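Local structure of alpha-1,3-glucanase (Streptomyces thermodiastaticus, 7C7D) at residues A447-V452 with R486-D491; N516-G521 with T541-T546. The protein hydrolyses alpha-1,3-glucosidic linkages in alpha-1,3-glucan and belongs to glycoside hydrolase family 87. All blocks are in the same frame, centred on the assembly; numbering follows the deposited sequence.

Contact 1 of 2, residues A447-V452 with R486-D491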
loop_
_atom_site.group_PDB
_atom_site.type_symbol
_atom_site.label_atom_id
_atom_site.label_comp_id
_atom_site.label_asym_id
_atom_site.label_seq_id
_atom_site.Cartn_x
_atom_site.Cartn_y
_atom_site.Cartn_z
ATOM N N ALA A 447 -6.323 -22.419 -2.268
ATOM C CA ALA A 447 -6.577 -23.713 -1.648
ATOM C C ALA A 447 -6.751 -23.537 -0.146
ATOM O O ALA A 447 -6.266 -22.572 0.455
ATOM C CB ALA A 447 -5.448 -24.715 -1.924
ATOM N N GLY A 448 -7.425 -24.508 0.460
ATOM C CA GLY A 448 -7.637 -24.471 1.899
ATOM C C GLY A 448 -8.696 -23.459 2.253
ATOM O O GLY A 448 -9.785 -23.455 1.672
ATOM N N THR A 449 -8.377 -22.584 3.202
ATOM C CA THR A 449 -9.293 -21.556 3.672
ATOM C C THR A 449 -8.645 -20.196 3.481
ATOM O O THR A 449 -7.497 -19.986 3.885
ATOM C CB THR A 449 -9.610 -21.764 5.153
ATOM O OG1 THR A 449 -10.176 -23.066 5.333
ATOM C CG2 THR A 449 -10.605 -20.723 5.656
ATOM N N ILE A 450 -9.376 -19.277 2.869
ATOM C CA ILE A 450 -8.955 -17.891 2.759
ATOM C C ILE A 450 -9.812 -17.100 3.732
ATOM O O ILE A 450 -11.035 -17.018 3.563
ATOM C CB ILE A 450 -9.113 -17.350 1.331
ATOM C CG1 ILE A 450 -8.553 -18.339 0.291
ATOM C CG2 ILE A 450 -8.459 -15.986 1.220
ATOM C CD1 ILE A 450 -7.062 -18.634 0.426
ATOM N N THR A 451 -9.176 -16.531 4.747
ATOM C CA THR A 451 -9.865 -15.824 5.814
ATOM C C THR A 451 -9.698 -14.327 5.596
ATOM O O THR A 451 -8.581 -13.810 5.659
ATOM C CB THR A 451 -9.259 -16.233 7.158
ATOM O OG1 THR A 451 -9.414 -17.646 7.353
ATOM C CG2 THR A 451 -9.925 -15.498 8.300
ATOM N N VAL A 452 -10.799 -13.641 5.338
ATOM C CA VAL A 452 -10.797 -12.206 5.072
ATOM C C VAL A 452 -11.670 -11.574 6.152
ATOM O O VAL A 452 -12.893 -11.525 6.025
ATOM C CB VAL A 452 -11.315 -11.900 3.663
ATOM C CG1 VAL A 452 -11.250 -10.402 3.372
ATOM C CG2 VAL A 452 -10.543 -12.710 2.613
ATOM N N ARG A 486 -12.254 -22.582 0.466
ATOM C CA ARG A 486 -13.318 -21.890 1.178
ATOM C C ARG A 486 -12.879 -20.448 1.398
ATOM O O ARG A 486 -11.742 -20.197 1.807
ATOM C CB ARG A 486 -13.527 -22.589 2.520
ATOM C CG ARG A 486 -14.503 -21.955 3.473
ATOM C CD ARG A 486 -14.371 -22.654 4.819
ATOM N NE ARG A 486 -15.312 -22.156 5.812
ATOM C CZ ARG A 486 -16.334 -22.860 6.281
ATOM N NH1 ARG A 486 -16.542 -24.095 5.844
ATOM N NH2 ARG A 486 -17.145 -22.334 7.189
ATOM N N VAL A 487 -13.755 -19.495 1.100
ATOM C CA VAL A 487 -13.441 -18.080 1.275
ATOM C C VAL A 487 -14.447 -17.518 2.267
ATOM O O VAL A 487 -15.654 -17.478 1.985
ATOM C CB VAL A 487 -13.459 -17.309 -0.051
ATOM C CG1 VAL A 487 -13.095 -15.855 0.182
ATOM C CG2 VAL A 487 -12.508 -17.952 -1.060
ATOM N N ASP A 488 -13.955 -17.109 3.435
ATOM C CA ASP A 488 -14.787 -16.625 4.534
ATOM C C ASP A 488 -14.527 -15.137 4.711
ATOM O O ASP A 488 -13.435 -14.744 5.135
ATOM C CB ASP A 488 -14.452 -17.371 5.822
ATOM C CG ASP A 488 -14.770 -18.837 5.740
ATOM O OD1 ASP A 488 -15.840 -19.186 5.213
ATOM O OD2 ASP A 488 -13.955 -19.647 6.222
ATOM N N ILE A 489 -15.527 -14.321 4.397
ATOM C CA ILE A 489 -15.404 -12.869 4.405
ATOM C C ILE A 489 -16.268 -12.359 5.549
ATOM O O ILE A 489 -17.500 -12.330 5.447
ATOM C CB ILE A 489 -15.820 -12.265 3.058
ATOM C CG1 ILE A 489 -14.980 -12.859 1.921
ATOM C CG2 ILE A 489 -15.706 -10.753 3.090
ATOM C CD1 ILE A 489 -15.605 -12.717 0.548
ATOM N N THR A 490 -15.624 -11.952 6.638
ATOM C CA THR A 490 -16.330 -11.664 7.877
ATOM C C THR A 490 -15.978 -10.287 8.412
ATOM O O THR A 490 -14.852 -9.810 8.268
ATOM C CB THR A 490 -16.012 -12.703 8.964
ATOM O OG1 THR A 490 -14.595 -12.765 9.154
ATOM C CG2 THR A 490 -16.510 -14.069 8.567
ATOM N N ASP A 491 -16.966 -9.666 9.056
ATOM C CA ASP A 491 -16.795 -8.398 9.761
ATOM C C ASP A 491 -16.101 -7.350 8.898
ATOM O O ASP A 491 -15.101 -6.741 9.274
ATOM C CB ASP A 491 -16.101 -8.592 11.103
ATOM C CG ASP A 491 -16.984 -9.309 12.098
ATOM O OD1 ASP A 491 -18.193 -9.477 11.816
ATOM O OD2 ASP A 491 -16.476 -9.709 13.159
HETATM O O HOH W 1 -11.939 -18.557 8.003
#
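The methyl CG2 of T449 touches the D488 carboxylate at OD2, 3.6 Å away. The same oxygen sits at the edge of the R486 guanidinium, in its plane. There R486 NE donates to D488 OD2 at 2.9 Å, on the syn lone pair. NE is also in a weak bond to OD1. The R486 chain is extended from CG to NE, with NE anti to CB (chi3 -178°). This salt bridge runs within 486-491, on the face that also bears T449 and T451. A water joins T451 OG1 to D488 OD2, donating to the carboxylate. On the other face, I450 and V487 lie side by side, with I450 CB 4.2 Å from V487 CG2. V452 CB meets I489 CG1 at the same distance. L474 touches both V452 and I489 from the facing strand. The short strand segments 449-452 and 486-490 run parallel, at 11° to each other. Five backbone bonds join them, from R486 N to G448 O at one end to T490 N to V452 O (2.8 Å) at the other. The T490 hydroxyl OG1 is hydrogen-bonded to D453 OD1. This is the parallel ladder between successive coils of a pectate lyase-like beta-helix. The chemistry is split by face: isoleucines and valines fill the core side, while D488 collects a guanidinium, a water and a methyl on the outer side. The guanidinium would be expected to offset part of the D488 charge.

Contact 2 of 2, residues N516-G521 with T541-T546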
loop_
_atom_site.group_PDB
_atom_site.type_symbol
_atom_site.label_atom_id
_atom_site.label_comp_id
_atom_site.label_asym_id
_atom_site.label_seq_id
_atom_site.Cartn_x
_atom_site.Cartn_y
_atom_site.Cartn_z
ATOM N N ASN A 516 -18.177 -21.673 -2.598
ATOM C CA ASN A 516 -17.560 -21.852 -1.282
ATOM C C ASN A 516 -17.291 -20.519 -0.599
ATOM O O ASN A 516 -16.400 -20.412 0.249
ATOM C CB ASN A 516 -16.283 -22.698 -1.326
ATOM C CG ASN A 516 -16.463 -23.981 -2.106
ATOM O OD1 ASN A 516 -17.421 -24.719 -1.889
ATOM N ND2 ASN A 516 -15.534 -24.260 -3.015
ATOM N N VAL A 517 -18.071 -19.500 -0.951
ATOM C CA VAL A 517 -17.908 -18.158 -0.409
ATOM C C VAL A 517 -19.002 -17.901 0.613
ATOM O O VAL A 517 -20.187 -18.124 0.337
ATOM C CB VAL A 517 -17.976 -17.101 -1.525
ATOM C CG1 VAL A 517 -18.013 -15.679 -0.937
ATOM C CG2 VAL A 517 -16.813 -17.266 -2.479
ATOM N N THR A 518 -18.605 -17.427 1.790
ATOM C CA THR A 518 -19.532 -16.960 2.812
ATOM C C THR A 518 -19.173 -15.531 3.174
ATOM O O THR A 518 -18.013 -15.241 3.482
ATOM C CB THR A 518 -19.438 -17.827 4.069
ATOM O OG1 THR A 518 -19.724 -19.185 3.724
ATOM C CG2 THR A 518 -20.435 -17.349 5.126
ATOM N N VAL A 519 -20.157 -14.640 3.112
ATOM C CA VAL A 519 -20.025 -13.288 3.636
ATOM C C VAL A 519 -20.875 -13.230 4.895
ATOM O O VAL A 519 -22.099 -13.412 4.827
ATOM C CB VAL A 519 -20.483 -12.241 2.609
ATOM C CG1 VAL A 519 -20.447 -10.840 3.223
ATOM C CG2 VAL A 519 -19.620 -12.316 1.362
ATOM N N ASP A 520 -20.235 -13.019 6.043
ATOM C CA ASP A 520 -20.934 -13.042 7.325
ATOM C C ASP A 520 -20.505 -11.833 8.140
ATOM O O ASP A 520 -19.397 -11.807 8.689
ATOM C CB ASP A 520 -20.658 -14.342 8.086
ATOM C CG ASP A 520 -21.495 -14.477 9.346
ATOM O OD1 ASP A 520 -22.010 -13.469 9.869
ATOM O OD2 ASP A 520 -21.636 -15.621 9.827
ATOM N N GLY A 521 -21.389 -10.848 8.232
ATOM C CA GLY A 521 -21.153 -9.688 9.058
ATOM C C GLY A 521 -20.527 -8.570 8.258
ATOM O O GLY A 521 -19.340 -8.633 7.932
ATOM N N THR A 541 -23.192 -17.566 0.227
ATOM C CA THR A 541 -24.122 -17.341 1.321
ATOM C C THR A 541 -23.808 -16.008 1.979
ATOM O O THR A 541 -22.641 -15.695 2.241
ATOM C CB THR A 541 -23.999 -18.461 2.353
ATOM O OG1 THR A 541 -24.314 -19.705 1.721
ATOM C CG2 THR A 541 -24.950 -18.235 3.529
ATOM N N PHE A 542 -24.855 -15.231 2.246
ATOM C CA PHE A 542 -24.729 -13.923 2.873
ATOM C C PHE A 542 -25.538 -13.884 4.159
ATOM O O PHE A 542 -26.740 -14.173 4.147
ATOM C CB PHE A 542 -25.231 -12.825 1.940
ATOM C CG PHE A 542 -24.474 -12.772 0.647
ATOM C CD1 PHE A 542 -24.778 -13.654 -0.382
ATOM C CD2 PHE A 542 -23.435 -11.879 0.465
ATOM C CE1 PHE A 542 -24.077 -13.636 -1.570
ATOM C CE2 PHE A 542 -22.717 -11.853 -0.734
ATOM C CZ PHE A 542 -23.049 -12.730 -1.745
ATOM N N ARG A 543 -24.885 -13.518 5.261
ATOM C CA ARG A 543 -25.543 -13.355 6.547
ATOM C C ARG A 543 -25.072 -12.060 7.188
ATOM O O ARG A 543 -23.907 -11.678 7.057
ATOM C CB ARG A 543 -25.176 -14.490 7.531
ATOM C CG ARG A 543 -25.646 -15.879 7.167
ATOM C CD ARG A 543 -25.359 -16.856 8.307
ATOM N NE ARG A 543 -23.929 -17.010 8.562
ATOM C CZ ARG A 543 -23.176 -17.965 8.025
ATOM N NH1 ARG A 543 -23.723 -18.851 7.204
ATOM N NH2 ARG A 543 -21.881 -18.036 8.305
ATOM N N ASN A 544 -25.979 -11.400 7.912
ATOM C CA ASN A 544 -25.601 -10.301 8.795
ATOM C C ASN A 544 -24.953 -9.135 8.056
ATOM O O ASN A 544 -24.086 -8.451 8.604
ATOM C CB ASN A 544 -24.722 -10.814 9.935
ATOM C CG ASN A 544 -25.383 -11.950 10.665
ATOM O OD1 ASN A 544 -26.579 -11.870 10.970
ATOM N ND2 ASN A 544 -24.645 -13.028 10.916
ATOM N N VAL A 545 -25.389 -8.879 6.826
ATOM C CA VAL A 545 -24.915 -7.736 6.055
ATOM C C VAL A 545 -25.943 -6.622 6.194
ATOM O O VAL A 545 -27.080 -6.757 5.732
ATOM C CB VAL A 545 -24.684 -8.111 4.587
ATOM C CG1 VAL A 545 -24.303 -6.874 3.772
ATOM C CG2 VAL A 545 -23.607 -9.186 4.487
ATOM N N THR A 546 -25.551 -5.536 6.858
ATOM C CA THR A 546 -26.401 -4.366 7.066
ATOM C C THR A 546 -25.945 -3.266 6.113
ATOM O O THR A 546 -24.797 -2.822 6.187
ATOM C CB THR A 546 -26.248 -3.874 8.507
ATOM O OG1 THR A 546 -26.570 -4.932 9.423
ATOM C CG2 THR A 546 -27.149 -2.674 8.767
HETATM O O HOH W 2 -21.384 -20.564 5.593
#
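R543 reaches across to D520 and T518. Its CB lies 4.1 Å from the D520 carboxylate carbon, CG. The chain bends at chi3 (-64°), which places NE. NE then donates to D520 OD2 at 3.0 Å, from above the carboxylate plane. NH2 also donates to D520 OD2, at 2.9 Å and on the anti side. Both nitrogens approach from the same face of the carboxylate, and OD2 lies at the guanidinium edge. NE and NH2 grip this one oxygen side-on, and the two planes stand 79° apart. NH2 also touches the methyl T518 CG2 at 3.6 Å. NH1 makes a weak bond to a water that also bonds T518 OG1. R543 is deposited in two conformers; the grip is described for one of them.

D520 OD1 is held separately. N544 ND2 donates to it at 2.9 Å, on the syn side, 32° out of the carboxylate plane. On the opposite face of the sheet, V519 CB packs 3.7 Å from F542 CD2, and V519 CG1 meets V545 CG2 at 3.8 Å. F502 and F504, on strand 502-505 of another sheet of the helix, touch V519. Backbone bonds zip the parallel strands together, ending with G521 N to R543 O. At the backbone angles of G521 a CB would be jammed against the carbonyl O of D520. The chain turns a corner at N544. Contact 2 is thus another beta-helix rung, apolar inside and ionic outside. In this conformer both D520 oxygens are engaged by the next coil, and the positive R543 would be expected to favour a charged D520.

Overall arrangement
Both contacts lie in the later coils of the parallel beta-helix. From 447-452 the chain runs on through strand 474-477 and returns at 486-491, where contact 1 closes a loop of 33 residues. It continues through strand 502-505 and comes back alongside at 516-521. After strand 530-534, contact 2 closes a shorter loop of 19 residues. The contacts are in series: neither nests in the other, and they do not cross. They still meet, because strands 486-495 and 517-527 are neighbours. I489 N to T518 O and I489 O to D520 N are probable hydrogen bonds. Four successive coils are thereby stacked, and strand 567-571 adds the next.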